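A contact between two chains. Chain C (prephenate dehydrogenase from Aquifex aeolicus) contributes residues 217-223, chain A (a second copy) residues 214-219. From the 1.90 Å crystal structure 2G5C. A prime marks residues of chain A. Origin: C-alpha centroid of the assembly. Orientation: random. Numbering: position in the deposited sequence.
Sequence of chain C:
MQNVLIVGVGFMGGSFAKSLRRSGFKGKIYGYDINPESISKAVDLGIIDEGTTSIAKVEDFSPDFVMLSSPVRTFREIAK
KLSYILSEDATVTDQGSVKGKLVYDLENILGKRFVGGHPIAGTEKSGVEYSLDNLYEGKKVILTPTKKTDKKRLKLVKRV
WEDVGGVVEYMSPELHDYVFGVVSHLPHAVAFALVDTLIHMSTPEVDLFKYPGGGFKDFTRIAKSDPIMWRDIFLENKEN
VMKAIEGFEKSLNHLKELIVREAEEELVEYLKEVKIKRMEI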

# COMPACT_ATOMS: atom_id res chain seq x y z
N LYS C 217 3.60 -1.75 -5.22
CA LYS C 217 2.71 -2.90 -5.25
C LYS C 217 1.85 -3.05 -3.99
O LYS C 217 0.67 -3.41 -4.08
CB LYS C 217 3.53 -4.17 -5.49
CG LYS C 217 4.07 -4.28 -6.91
CD LYS C 217 5.17 -5.33 -7.03
CE LYS C 217 4.70 -6.70 -6.56
NZ LYS C 217 3.51 -7.18 -7.31
N ASP C 218 2.44 -2.79 -2.83
CA ASP C 218 1.71 -2.88 -1.57
C ASP C 218 0.59 -1.85 -1.56
O ASP C 218 -0.54 -2.14 -1.18
CB ASP C 218 2.65 -2.62 -0.39
CG ASP C 218 3.68 -3.73 -0.19
OD1 ASP C 218 4.60 -3.56 0.64
OD2 ASP C 218 3.57 -4.77 -0.87
N PHE C 219 0.91 -0.63 -1.99
CA PHE C 219 -0.07 0.44 -2.02
C PHE C 219 -1.17 0.24 -3.05
O PHE C 219 -2.25 0.81 -2.92
CB PHE C 219 0.61 1.79 -2.31
CG PHE C 219 1.54 2.26 -1.22
CD1 PHE C 219 1.66 1.56 -0.02
CD2 PHE C 219 2.30 3.41 -1.40
CE1 PHE C 219 2.53 2.01 0.98
CE2 PHE C 219 3.17 3.87 -0.41
CZ PHE C 219 3.28 3.16 0.78
N THR C 220 -0.92 -0.58 -4.07
CA THR C 220 -1.92 -0.79 -5.13
C THR C 220 -2.54 -2.17 -5.23
O THR C 220 -3.24 -2.47 -6.19
CB THR C 220 -1.31 -0.46 -6.52
OG1 THR C 220 -0.25 -1.38 -6.81
CG2 THR C 220 -0.75 0.95 -6.53
N ARG C 221 -2.29 -3.02 -4.24
CA ARG C 221 -2.85 -4.37 -4.27
C ARG C 221 -4.37 -4.32 -4.35
O ARG C 221 -5.00 -5.15 -5.00
CB ARG C 221 -2.41 -5.14 -3.03
CG ARG C 221 -2.92 -6.57 -2.96
CD ARG C 221 -2.59 -7.19 -1.62
NE ARG C 221 -3.10 -6.38 -0.51
CZ ARG C 221 -4.39 -6.18 -0.25
NH1 ARG C 221 -5.32 -6.74 -1.02
NH2 ARG C 221 -4.75 -5.41 0.77
N ILE C 222 -4.98 -3.32 -3.70
CA ILE C 222 -6.43 -3.22 -3.73
C ILE C 222 -6.97 -2.74 -5.07
O ILE C 222 -8.17 -2.74 -5.29
CB ILE C 222 -6.98 -2.28 -2.61
CG1 ILE C 222 -6.29 -0.92 -2.68
CG2 ILE C 222 -6.78 -2.92 -1.25
CD1 ILE C 222 -6.64 0.01 -1.53
N ALA C 223 -6.08 -2.34 -5.98
CA ALA C 223 -6.51 -1.90 -7.30
C ALA C 223 -6.95 -3.10 -8.14
O ALA C 223 -7.46 -2.95 -9.25
CB ALA C 223 -5.38 -1.15 -8.00
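Chain A (214-219) GGFKDF

The same residue of each copy meets its counterpart with no hydrogen bond between them: Asp218′ OD1 lies 3.1 Å from Asp218 O, and both atoms are acceptors. What holds the Asp218′ carboxylate is its other oxygen. Arg221 NH2 donates to Asp218′ OD2 at 3.0 Å, a hydrogen bond within a salt bridge, and the arginine is long enough to bring its charge there although its CA-to-CB bond points sideways.

Chain A approaches with residues 216′–218′ in helical phi/psi but without the regular bonds; Phe219′ N to Phe216′ O, 2.8 Å, steadies the turn. Its backbone comes nearest at Asp218′, whose CA lies 4.9 Å from Phe219 CA, while Gly215′ CA lies 6.9 Å from Ile222 CA. Thus chain A, followed forward, runs back along chain C.

Asp218′ points toward chain C, and Ile222 CG2 packs 3.4 Å from its OD1. Ile222 CD1 reaches to 4.0 Å from Gly215′ O. Glycine suits that site doubly: its phi of 124° would jam a CB against the preceding carbonyl, and the CB would also stand 3.4 Å from Ile222 CD1.

The two Phe219 rings supply apolar surface, centroids 5.0 Å apart and planes inclined at 33°, with Phe219 CB 3.7 Å from Phe219′ CE1.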

# COMPACT_ATOMS: atom_id res chain seq x y z
N GLY A 214 -9.87 -1.24 6.07
CA GLY A 214 -10.63 -0.98 4.86
C GLY A 214 -9.77 -0.71 3.64
O GLY A 214 -10.29 -0.31 2.59
N GLY A 215 -8.46 -0.91 3.76
CA GLY A 215 -7.58 -0.67 2.63
C GLY A 215 -6.48 0.32 2.96
O GLY A 215 -5.50 0.46 2.23
N PHE A 216 -6.65 1.02 4.08
CA PHE A 216 -5.66 1.99 4.50
C PHE A 216 -4.36 1.33 4.95
O PHE A 216 -3.29 1.93 4.83
CB PHE A 216 -6.21 2.85 5.64
CG PHE A 216 -5.20 3.78 6.23
CD1 PHE A 216 -4.61 4.77 5.45
CD2 PHE A 216 -4.81 3.65 7.56
CE1 PHE A 216 -3.63 5.62 5.98
CE2 PHE A 216 -3.83 4.48 8.10
CZ PHE A 216 -3.24 5.47 7.31
N LYS A 217 -4.44 0.11 5.46
CA LYS A 217 -3.23 -0.58 5.92
C LYS A 217 -2.19 -0.68 4.81
O LYS A 217 -0.99 -0.66 5.08
CB LYS A 217 -3.57 -1.98 6.46
CG LYS A 217 -4.09 -2.98 5.44
CD LYS A 217 -5.53 -2.70 5.04
CE LYS A 217 -6.05 -3.76 4.08
NZ LYS A 217 -7.47 -3.53 3.69
N ASP A 218 -2.65 -0.77 3.56
CA ASP A 218 -1.73 -0.84 2.43
C ASP A 218 -0.74 0.32 2.48
O ASP A 218 0.42 0.18 2.10
CB ASP A 218 -2.49 -0.79 1.09
CG ASP A 218 -3.10 -2.12 0.71
OD1 ASP A 218 -3.52 -2.27 -0.47
OD2 ASP A 218 -3.18 -3.02 1.57
N PHE A 219 -1.22 1.47 2.97
CA PHE A 219 -0.40 2.68 3.07
C PHE A 219 0.25 2.83 4.44
O PHE A 219 0.90 3.84 4.71
CB PHE A 219 -1.26 3.91 2.77
CG PHE A 219 -1.88 3.90 1.41
CD1 PHE A 219 -1.18 4.36 0.30
CD2 PHE A 219 -3.17 3.39 1.22
CE1 PHE A 219 -1.74 4.30 -0.97
CE2 PHE A 219 -3.74 3.33 -0.05
CZ PHE A 219 -3.03 3.79 -1.15